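Local coordinates for genome packaging NTPase B204 (Sulfolobus turreted icosahedral virus 2, PDB 4KFS), which probably hydrolyses nucleoside triphosphates to drive packaging of the viral genome into the capsid, as a P-loop NTPase, at residues A[61-66]-A[86-91]; A[122-127]-A[144-149]; A[153-158]-A[186-191]. All coordinates share one frame; numbering follows the deposited sequence.

Interaction 1: A[61-66]-A[86-91]; sequences SDIVSK and QASKLH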
loop_
_atom_site.group_PDB
_atom_site.type_symbol
_atom_site.label_atom_id
_atom_site.label_comp_id
_atom_site.label_asym_id
_atom_site.label_seq_id
_atom_site.Cartn_x
_atom_site.Cartn_y
_atom_site.Cartn_z
ATOM N N SER A 61 -18.104 0.908 -12.909
ATOM C CA SER A 61 -18.835 -0.358 -12.884
ATOM C C SER A 61 -17.907 -1.563 -12.972
ATOM O O SER A 61 -18.147 -2.572 -12.306
ATOM C CB SER A 61 -19.887 -0.401 -13.991
ATOM O OG SER A 61 -20.847 0.626 -13.770
ATOM N N ASP A 62 -16.855 -1.445 -13.783
ATOM C CA ASP A 62 -15.828 -2.481 -13.896
ATOM C C ASP A 62 -15.123 -2.740 -12.560
ATOM O O ASP A 62 -14.767 -3.878 -12.244
ATOM C CB ASP A 62 -14.759 -2.082 -14.927
ATOM C CG ASP A 62 -15.212 -2.276 -16.370
ATOM O OD1 ASP A 62 -16.226 -2.979 -16.603
ATOM O OD2 ASP A 62 -14.535 -1.728 -17.276
ATOM N N ILE A 63 -14.874 -1.680 -11.797
ATOM C CA ILE A 63 -14.175 -1.853 -10.528
ATOM C C ILE A 63 -15.045 -2.689 -9.603
ATOM O O ILE A 63 -14.556 -3.565 -8.914
ATOM C CB ILE A 63 -13.819 -0.515 -9.863
ATOM C CG1 ILE A 63 -12.854 0.273 -10.746
ATOM C CG2 ILE A 63 -13.193 -0.751 -8.493
ATOM C CD1 ILE A 63 -12.639 1.705 -10.292
ATOM N N VAL A 64 -16.350 -2.434 -9.617
ATOM C CA VAL A 64 -17.265 -3.183 -8.765
ATOM C C VAL A 64 -17.385 -4.641 -9.205
ATOM O O VAL A 64 -17.356 -5.548 -8.369
ATOM C CB VAL A 64 -18.682 -2.562 -8.746
ATOM C CG1 VAL A 64 -19.574 -3.330 -7.782
ATOM C CG2 VAL A 64 -18.609 -1.098 -8.363
ATOM N N SER A 65 -17.504 -4.857 -10.517
ATOM C CA SER A 65 -17.910 -6.161 -11.051
ATOM C C SER A 65 -16.790 -7.175 -11.352
ATOM O O SER A 65 -17.032 -8.377 -11.314
ATOM C CB SER A 65 -18.822 -5.987 -12.275
ATOM O OG SER A 65 -18.117 -5.437 -13.377
ATOM N N LYS A 66 -15.579 -6.708 -11.645
ATOM C CA LYS A 66 -14.459 -7.620 -11.911
ATOM C C LYS A 66 -13.690 -8.015 -10.641
ATOM O O LYS A 66 -13.469 -7.184 -9.752
ATOM C CB LYS A 66 -13.508 -7.018 -12.953
ATOM C CG LYS A 66 -13.661 -7.593 -14.360
ATOM C CD LYS A 66 -15.012 -7.262 -14.971
ATOM C CE LYS A 66 -15.177 -7.895 -16.348
ATOM N NZ LYS A 66 -16.518 -7.596 -16.938
ATOM N N GLN A 86 -15.624 4.587 -2.831
ATOM C CA GLN A 86 -17.015 4.155 -2.959
ATOM C C GLN A 86 -17.141 2.902 -3.809
ATOM O O GLN A 86 -17.836 1.962 -3.430
ATOM C CB GLN A 86 -17.881 5.271 -3.572
ATOM C CG GLN A 86 -18.072 6.469 -2.668
ATOM C CD GLN A 86 -18.907 7.573 -3.305
ATOM O OE1 GLN A 86 -18.901 7.756 -4.525
ATOM N NE2 GLN A 86 -19.631 8.314 -2.474
ATOM N N ALA A 87 -16.479 2.897 -4.962
ATOM C CA ALA A 87 -16.537 1.737 -5.868
ATOM C C ALA A 87 -15.926 0.501 -5.217
ATOM O O ALA A 87 -16.416 -0.627 -5.381
ATOM C CB ALA A 87 -15.819 2.036 -7.173
ATOM N N SER A 88 -14.851 0.721 -4.469
ATOM C CA SER A 88 -14.123 -0.397 -3.885
ATOM C C SER A 88 -14.942 -1.016 -2.759
ATOM O O SER A 88 -14.920 -2.230 -2.566
ATOM C CB SER A 88 -12.743 0.044 -3.399
ATOM O OG SER A 88 -11.923 0.425 -4.494
ATOM N N LYS A 89 -15.678 -0.181 -2.024
ATOM C CA LYS A 89 -16.539 -0.701 -0.968
ATOM C C LYS A 89 -17.633 -1.612 -1.539
ATOM O O LYS A 89 -17.960 -2.648 -0.960
ATOM C CB LYS A 89 -17.141 0.429 -0.131
ATOM C CG LYS A 89 -16.115 1.090 0.808
ATOM C CD LYS A 89 -16.776 1.952 1.883
ATOM C CE LYS A 89 -17.345 3.237 1.302
ATOM N NZ LYS A 89 -17.883 4.144 2.371
ATOM N N LEU A 90 -18.174 -1.231 -2.691
ATOM C CA LEU A 90 -19.204 -2.025 -3.353
ATOM C C LEU A 90 -18.592 -3.297 -3.913
ATOM O O LEU A 90 -19.199 -4.365 -3.878
ATOM C CB LEU A 90 -19.880 -1.196 -4.440
ATOM C CG LEU A 90 -20.698 -0.054 -3.819
ATOM C CD1 LEU A 90 -21.025 1.039 -4.826
ATOM C CD2 LEU A 90 -21.954 -0.592 -3.180
ATOM N N HIS A 91 -17.365 -3.177 -4.402
ATOM C CA HIS A 91 -16.613 -4.339 -4.844
ATOM C C HIS A 91 -16.471 -5.404 -3.738
ATOM O O HIS A 91 -16.692 -6.587 -3.988
ATOM C CB HIS A 91 -15.233 -3.915 -5.347
ATOM C CG HIS A 91 -14.328 -5.065 -5.661
ATOM N ND1 HIS A 91 -13.986 -5.412 -6.951
ATOM C CD2 HIS A 91 -13.687 -5.942 -4.852
ATOM C CE1 HIS A 91 -13.185 -6.462 -6.922
ATOM N NE2 HIS A 91 -12.989 -6.804 -5.661
#

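Interaction 2: A[122-127]-A[144-149]; sequences ALHANR and MPIVYK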
loop_
_atom_site.group_PDB
_atom_site.type_symbol
_atom_site.label_atom_id
_atom_site.label_comp_id
_atom_site.label_asym_id
_atom_site.label_seq_id
_atom_site.Cartn_x
_atom_site.Cartn_y
_atom_site.Cartn_z
ATOM N N ALA A 122 -10.486 5.103 4.989
ATOM C CA ALA A 122 -9.468 4.198 4.479
ATOM C C ALA A 122 -8.413 3.865 5.536
ATOM O O ALA A 122 -7.957 2.728 5.596
ATOM C CB ALA A 122 -8.822 4.758 3.211
ATOM N N LEU A 123 -8.047 4.845 6.371
ATOM C CA LEU A 123 -6.997 4.653 7.374
ATOM C C LEU A 123 -7.512 4.117 8.709
ATOM O O LEU A 123 -6.768 3.511 9.450
ATOM C CB LEU A 123 -6.229 5.964 7.626
ATOM C CG LEU A 123 -5.449 6.560 6.454
ATOM C CD1 LEU A 123 -4.678 7.780 6.906
ATOM C CD2 LEU A 123 -4.497 5.539 5.896
ATOM N N HIS A 124 -8.781 4.347 9.025
ATOM C CA HIS A 124 -9.272 3.990 10.351
ATOM C C HIS A 124 -10.379 2.954 10.379
ATOM O O HIS A 124 -10.614 2.336 11.414
ATOM C CB HIS A 124 -9.763 5.236 11.087
ATOM C CG HIS A 124 -8.697 6.258 11.308
ATOM N ND1 HIS A 124 -8.410 7.239 10.384
ATOM C CD2 HIS A 124 -7.846 6.451 12.344
ATOM C CE1 HIS A 124 -7.430 7.997 10.844
ATOM N NE2 HIS A 124 -7.074 7.545 12.034
ATOM N N ALA A 125 -11.087 2.785 9.271
ATOM C CA ALA A 125 -12.257 1.921 9.278
ATOM C C ALA A 125 -12.196 0.893 8.165
ATOM O O ALA A 125 -13.221 0.392 7.721
ATOM C CB ALA A 125 -13.535 2.760 9.164
ATOM N N ASN A 126 -10.989 0.573 7.718
ATOM C CA ASN A 126 -10.853 -0.207 6.508
ATOM C C ASN A 126 -11.393 -1.623 6.697
ATOM O O ASN A 126 -11.937 -2.215 5.767
ATOM C CB ASN A 126 -9.405 -0.200 6.016
ATOM C CG ASN A 126 -8.490 -0.944 6.938
ATOM O OD1 ASN A 126 -8.122 -0.442 7.995
ATOM N ND2 ASN A 126 -8.131 -2.159 6.555
ATOM N N ARG A 127 -11.292 -2.145 7.914
ATOM C CA ARG A 127 -11.815 -3.477 8.192
ATOM C C ARG A 127 -13.341 -3.489 8.145
ATOM O O ARG A 127 -13.946 -4.411 7.595
ATOM C CB ARG A 127 -11.291 -4.018 9.530
ATOM C CG ARG A 127 -9.762 -3.961 9.681
ATOM C CD ARG A 127 -9.227 -5.130 10.512
ATOM N NE ARG A 127 -7.969 -4.816 11.190
ATOM C CZ ARG A 127 -6.774 -5.285 10.840
ATOM N NH1 ARG A 127 -6.640 -6.112 9.803
ATOM N NH2 ARG A 127 -5.701 -4.934 11.538
ATOM N N MET A 144 1.548 11.429 4.993
ATOM C CA MET A 144 1.120 11.871 6.310
ATOM C C MET A 144 1.622 10.889 7.346
ATOM O O MET A 144 1.448 9.679 7.171
ATOM C CB MET A 144 -0.406 11.855 6.420
ATOM C CG MET A 144 -1.155 12.629 5.403
ATOM S SD MET A 144 -2.907 12.250 5.616
ATOM C CE MET A 144 -3.006 10.620 4.902
ATOM N N PRO A 145 2.223 11.404 8.434
ATOM C CA PRO A 145 2.662 10.609 9.582
ATOM C C PRO A 145 1.564 9.677 10.066
ATOM O O PRO A 145 1.838 8.590 10.567
ATOM C CB PRO A 145 2.956 11.670 10.649
ATOM C CG PRO A 145 3.330 12.880 9.878
ATOM C CD PRO A 145 2.569 12.832 8.581
ATOM N N ILE A 146 0.320 10.105 9.888
ATOM C CA ILE A 146 -0.834 9.365 10.357
ATOM C C ILE A 146 -0.968 7.996 9.682
ATOM O O ILE A 146 -1.504 7.044 10.263
ATOM C CB ILE A 146 -2.103 10.226 10.178
ATOM C CG1 ILE A 146 -2.312 11.032 11.449
ATOM C CG2 ILE A 146 -3.318 9.390 9.913
ATOM C CD1 ILE A 146 -1.977 10.218 12.645
ATOM N N VAL A 147 -0.456 7.892 8.464
ATOM C CA VAL A 147 -0.519 6.618 7.756
ATOM C C VAL A 147 0.256 5.555 8.527
ATOM O O VAL A 147 -0.201 4.420 8.662
ATOM C CB VAL A 147 0.028 6.738 6.322
ATOM C CG1 VAL A 147 0.176 5.357 5.686
ATOM C CG2 VAL A 147 -0.878 7.604 5.494
ATOM N N TYR A 148 1.426 5.932 9.043
ATOM C CA TYR A 148 2.285 4.997 9.778
ATOM C C TYR A 148 1.688 4.626 11.124
ATOM O O TYR A 148 1.848 3.494 11.585
ATOM C CB TYR A 148 3.686 5.577 9.960
ATOM C CG TYR A 148 4.314 5.931 8.640
ATOM C CD1 TYR A 148 4.666 4.938 7.735
ATOM C CD2 TYR A 148 4.511 7.256 8.272
ATOM C CE1 TYR A 148 5.226 5.249 6.505
ATOM C CE2 TYR A 148 5.063 7.579 7.032
ATOM C CZ TYR A 148 5.417 6.562 6.158
ATOM O OH TYR A 148 5.966 6.865 4.941
ATOM N N LYS A 149 0.980 5.571 11.743
ATOM C CA LYS A 149 0.344 5.285 13.027
ATOM C C LYS A 149 -0.795 4.285 12.837
ATOM O O LYS A 149 -1.069 3.468 13.713
ATOM C CB LYS A 149 -0.165 6.565 13.701
ATOM C CG LYS A 149 0.894 7.666 13.890
ATOM C CD LYS A 149 2.115 7.178 14.698
ATOM C CE LYS A 149 1.905 7.339 16.195
ATOM N NZ LYS A 149 3.202 7.438 16.917
#

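Interaction 3: A[153-158]-A[186-191]; sequences LIIMFY and YHFLIY. With AMP (adenosine monophosphate), chain C.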
loop_
_atom_site.group_PDB
_atom_site.type_symbol
_atom_site.label_atom_id
_atom_site.label_comp_id
_atom_site.label_asym_id
_atom_site.label_seq_id
_atom_site.Cartn_x
_atom_site.Cartn_y
_atom_site.Cartn_z
ATOM N N LEU A 153 1.234 -3.186 9.286
ATOM C CA LEU A 153 2.588 -3.639 8.953
ATOM C C LEU A 153 3.281 -2.558 8.144
ATOM O O LEU A 153 2.687 -1.978 7.239
ATOM C CB LEU A 153 2.527 -4.913 8.117
ATOM C CG LEU A 153 2.085 -6.222 8.763
ATOM C CD1 LEU A 153 2.012 -7.302 7.696
ATOM C CD2 LEU A 153 3.051 -6.629 9.879
ATOM N N ILE A 154 4.529 -2.275 8.471
ATOM C CA ILE A 154 5.308 -1.313 7.718
ATOM C C ILE A 154 6.577 -2.007 7.224
ATOM O O ILE A 154 7.341 -2.571 8.007
ATOM C CB ILE A 154 5.652 -0.070 8.578
ATOM C CG1 ILE A 154 4.367 0.617 9.054
ATOM C CG2 ILE A 154 6.513 0.922 7.787
ATOM C CD1 ILE A 154 4.604 1.661 10.176
ATOM N N ILE A 155 6.782 -1.972 5.917
ATOM C CA ILE A 155 7.922 -2.622 5.285
ATOM C C ILE A 155 8.861 -1.554 4.756
ATOM O O ILE A 155 8.432 -0.631 4.082
ATOM C CB ILE A 155 7.448 -3.504 4.128
ATOM C CG1 ILE A 155 6.636 -4.691 4.672
ATOM C CG2 ILE A 155 8.622 -3.969 3.283
ATOM C CD1 ILE A 155 6.137 -5.653 3.590
ATOM N N MET A 156 10.139 -1.663 5.082
ATOM C CA MET A 156 11.109 -0.657 4.666
ATOM C C MET A 156 12.382 -1.288 4.093
ATOM O O MET A 156 12.939 -2.238 4.657
ATOM C CB MET A 156 11.453 0.274 5.844
ATOM C CG MET A 156 10.251 1.126 6.353
ATOM S SD MET A 156 10.643 1.980 7.902
ATOM C CE MET A 156 10.272 0.705 9.094
ATOM N N PHE A 157 12.830 -0.748 2.967
ATOM C CA PHE A 157 14.107 -1.133 2.376
ATOM C C PHE A 157 15.215 -0.194 2.876
ATOM O O PHE A 157 14.949 0.737 3.632
ATOM C CB PHE A 157 13.983 -1.119 0.847
ATOM C CG PHE A 157 13.109 -2.220 0.308
ATOM C CD1 PHE A 157 13.667 -3.395 -0.170
ATOM C CD2 PHE A 157 11.725 -2.090 0.300
ATOM C CE1 PHE A 157 12.869 -4.422 -0.650
ATOM C CE2 PHE A 157 10.920 -3.114 -0.191
ATOM C CZ PHE A 157 11.492 -4.276 -0.660
ATOM N N TYR A 158 16.460 -0.451 2.486
ATOM C CA TYR A 158 17.593 0.306 3.025
ATOM C C TYR A 158 17.417 1.836 2.924
ATOM O O TYR A 158 16.889 2.348 1.937
ATOM C CB TYR A 158 18.904 -0.145 2.345
ATOM C CG TYR A 158 20.012 0.864 2.475
ATOM C CD1 TYR A 158 20.862 0.859 3.569
ATOM C CD2 TYR A 158 20.192 1.842 1.509
ATOM C CE1 TYR A 158 21.863 1.806 3.693
ATOM C CE2 TYR A 158 21.177 2.780 1.620
ATOM C CZ TYR A 158 22.015 2.764 2.711
ATOM O OH TYR A 158 22.997 3.723 2.808
ATOM N N TYR A 186 17.858 -5.591 -1.542
ATOM C CA TYR A 186 16.608 -6.360 -1.612
ATOM C C TYR A 186 16.163 -6.963 -0.292
ATOM O O TYR A 186 15.115 -7.600 -0.237
ATOM C CB TYR A 186 16.632 -7.450 -2.693
ATOM C CG TYR A 186 17.071 -6.971 -4.047
ATOM C CD1 TYR A 186 16.634 -5.755 -4.551
ATOM C CD2 TYR A 186 17.936 -7.736 -4.824
ATOM C CE1 TYR A 186 17.040 -5.316 -5.802
ATOM C CE2 TYR A 186 18.355 -7.303 -6.070
ATOM C CZ TYR A 186 17.900 -6.096 -6.557
ATOM O OH TYR A 186 18.315 -5.656 -7.788
ATOM N N HIS A 187 16.941 -6.769 0.767
ATOM C CA HIS A 187 16.470 -7.139 2.095
ATOM C C HIS A 187 15.490 -6.061 2.578
ATOM O O HIS A 187 15.586 -4.907 2.172
ATOM C CB HIS A 187 17.628 -7.269 3.076
ATOM C CG HIS A 187 18.621 -8.325 2.703
ATOM N ND1 HIS A 187 19.333 -8.293 1.524
ATOM C CD2 HIS A 187 19.032 -9.434 3.364
ATOM C CE1 HIS A 187 20.148 -9.336 1.479
ATOM N NE2 HIS A 187 19.983 -10.044 2.581
ATOM N N PHE A 188 14.556 -6.435 3.447
ATOM C CA PHE A 188 13.612 -5.453 3.962
ATOM C C PHE A 188 13.196 -5.716 5.410
ATOM O O PHE A 188 13.055 -6.856 5.853
ATOM C CB PHE A 188 12.393 -5.310 3.028
ATOM C CG PHE A 188 11.658 -6.604 2.768
ATOM C CD1 PHE A 188 12.028 -7.428 1.716
ATOM C CD2 PHE A 188 10.590 -6.989 3.571
ATOM C CE1 PHE A 188 11.356 -8.619 1.474
ATOM C CE2 PHE A 188 9.916 -8.173 3.336
ATOM C CZ PHE A 188 10.296 -8.992 2.283
ATOM N N LEU A 189 13.017 -4.637 6.154
ATOM C CA LEU A 189 12.571 -4.741 7.530
ATOM C C LEU A 189 11.046 -4.798 7.570
ATOM O O LEU A 189 10.383 -4.023 6.880
ATOM C CB LEU A 189 13.086 -3.531 8.298
ATOM C CG LEU A 189 12.872 -3.419 9.800
ATOM C CD1 LEU A 189 13.961 -2.510 10.351
ATOM C CD2 LEU A 189 11.502 -2.854 10.131
ATOM N N ILE A 190 10.483 -5.696 8.380
ATOM C CA ILE A 190 9.035 -5.679 8.623
ATOM C C ILE A 190 8.721 -5.240 10.054
ATOM O O ILE A 190 9.122 -5.894 11.016
ATOM C CB ILE A 190 8.374 -7.048 8.376
ATOM C CG1 ILE A 190 8.673 -7.541 6.958
ATOM C CG2 ILE A 190 6.856 -6.955 8.581
ATOM C CD1 ILE A 190 8.085 -8.896 6.666
ATOM N N TYR A 191 8.021 -4.121 10.198
ATOM C CA TYR A 191 7.618 -3.687 11.531
ATOM C C TYR A 191 6.143 -3.971 11.722
ATOM O O TYR A 191 5.291 -3.550 10.919
ATOM C CB TYR A 191 7.945 -2.213 11.783
ATOM C CG TYR A 191 7.515 -1.733 13.170
ATOM C CD1 TYR A 191 8.249 -2.066 14.300
ATOM C CD2 TYR A 191 6.377 -0.957 13.339
ATOM C CE1 TYR A 191 7.870 -1.648 15.564
ATOM C CE2 TYR A 191 5.988 -0.529 14.599
ATOM C CZ TYR A 191 6.741 -0.881 15.707
ATOM O OH TYR A 191 6.363 -0.469 16.965
HETATM P P AMP C . 11.782 -2.246 -7.879
HETATM O O1P AMP C . 12.070 -1.403 -6.657
HETATM O O2P AMP C . 11.349 -1.542 -9.146
HETATM O O3P AMP C . 10.796 -3.339 -7.539
HETATM O "O5'" AMP C . 13.035 -3.178 -8.198
HETATM C "C5'" AMP C . 12.862 -4.561 -8.464
HETATM C "C4'" AMP C . 13.888 -5.071 -9.445
HETATM O "O4'" AMP C . 14.950 -5.742 -8.730
HETATM C "C3'" AMP C . 13.395 -6.118 -10.428
HETATM O "O3'" AMP C . 12.691 -5.561 -11.526
HETATM C "C2'" AMP C . 14.674 -6.853 -10.822
HETATM O "O2'" AMP C . 15.361 -6.154 -11.850
HETATM C "C1'" AMP C . 15.503 -6.760 -9.537
HETATM N N9 AMP C . 15.495 -8.028 -8.780
HETATM C C8 AMP C . 16.006 -9.190 -9.245
HETATM N N7 AMP C . 15.865 -10.189 -8.335
HETATM C C5 AMP C . 15.259 -9.664 -7.257
HETATM C C6 AMP C . 14.818 -10.193 -5.948
HETATM N N6 AMP C . 15.018 -11.493 -5.627
HETATM N N1 AMP C . 14.219 -9.338 -5.098
HETATM C C2 AMP C . 14.032 -8.045 -5.445
HETATM N N3 AMP C . 14.393 -7.488 -6.613
HETATM C C4 AMP C . 15.015 -8.240 -7.548
HETATM O O HOH W 1 17.191 -2.969 1.206
#

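Interaction 1: A[61-66]-A[86-91]
Ile63 and Val64 meet Ala87, Leu90 and His91 where two nearly parallel helices, 60-65 and 80-95, pack side by side against the sheet of a fold consistent with a P-loop NTPase. The short segments come within 7.9 Å of each other and cross at -28°. The buried part faces the sheet. Here Ile63 sets its CG2 branch 4.1 Å from Ala87 CB, while Ile63, Ser88 and His91 all rest on Ile37 of strand 35-40. The side towards solvent belongs to Val64 and the exposed Leu90: Val64 CG1 lies 4.0 Å from Leu90 CB, the two side chains crossing at a slant, and Val64 CG2 sits 3.7 Å from Ala87 O. The tightest grip is polar and gathers at the end of helix 60-65. With CG anti to the backbone N (chi1 173°), His91 carries its ring to the carbonyls there, and a hydrogen bond between NE2 and the Ser35 hydroxyl holds the far side, so the ring's rotation is fixed from both nitrogens. Lys66 O comes to the ring edge, 2.9 Å from His91 CE1. Next to it, His91 ND1 donates to Ile63 O at 2.8 Å, in the plane of the imidazole and almost head-on to the carbonyl.

Interaction 2: A[122-127]-A[144-149]
Leu123 reaches from the last turn of helix 117-124 to Met144, just before helix 145-150, and to Ile146 and Val147 in that helix's first turn. The contact is a small apolar helix-to-helix junction in the alpha/beta fold, and no hydrogen bond crosses it. Of the apolar contacts, nearly all run through one methyl: Leu123 CD1 lies 3.7 Å from Ile146 CG2 and 3.9 Å from Met144 CE. A bend at the last torsion of Met144 (chi3 -76°) sets CE there; the leucine and methionine chains slant across each other. Val147 meets the leucine at about a right angle, its CG2 4.1 Å from Leu123 CD1 and nearly as close to the second methyl. On the exposed side the packing thins, and His124 CE1 stands 4.4 Å from Ile146 CG2.

The polar groups find partners in their own helix or beyond it. His124 ND1 bonds back to Asp120 O in its own helix, and Val147 N donates to Met144 O at 2.9 Å as helix 145-150 begins. Just beyond the junction, Arg127 forms salt bridges with Asp4, Asp5 and Asp152.

Phe109 of helix 106-109 touches Leu123, Met144 and Val147 alike, and its backbone is hydrogen-bonded to that of Met144. Val147 also packs on Val8 of strand 6-10, joining the junction to the central sheet.

Interaction 3: A[153-158]-A[186-191]
Ile154 with Tyr191, and Met156 with Leu189, form the hydrogen-bonded pairs of two neighbouring antiparallel strands, where the parallel run of the mixed sheet ends and strand 188-192 comes in antiparallel. Four backbone hydrogen bonds join them. Ile154 N reaches Tyr191 O at 2.9 Å, and Tyr191 N returns to Ile154 O at 2.8 Å, practically straight at 178°. The second pair repeats the exchange: Met156 N to Leu189 O is 3.0 Å, and Leu189 N to Met156 O is 2.8 Å. Past the last pair a water takes over, accepting from Tyr158 N and donating to His187 O.

Apolar contacts lie on both faces. On one, Met156 CE lies 3.9 Å from Leu189 CD2, the two chains side by side. On the other, Ile155 packs against Ile190 and puts CG2 3.6 Å from Phe188 CD2; the Phe188 ring lies beside it because CG takes the crowded position between backbone N and carbonyl carbon (chi1 56°).

Aromatic contacts lead towards the nucleotide. Phe188 CB makes a CH-pi contact over the centre of the Phe157 ring, 3.8 Å from the centroid; the two rings are oblique, at 44°. Beyond them Tyr186 offers a ring face to AMP, whose N3 sits 3.4 Å above that plane. Gly16 and Tyr19 amides and Ile204 O also hold AMP, consistent with a nucleotide site at the probable P-loop.

Strand 153-156 continues the sheet on its other edge, its backbone bonded to strand 6-10, and strand 197-201 follows 188-192. Helix 17-31 covers Ile155 and Phe188 through Leu20, while helix 174-180 packs on Met156 and Leu189.

How the interactions relate
Interactions 2 and 3 are buried and adjoin: helix 145-150 is followed in the chain by strand 153-156, and Tyr148 O packs against Ile154 CD1 at 3.6 Å. Both also lean on strand 6-10, by side chains in interaction 2 and by backbone bonds in interaction 3. Interaction 1 is only partly buried and lies across the chain's centre from interaction 3, their centres about 31 Å apart. Chemistry follows place: 61-66 with 86-91 joins two helices by aliphatic packing and one histidine bond, 122-127 with 144-149 is purely apolar across its junction, and 153-158 with 186-191 is sheet pairing whose aromatic end reaches bound AMP.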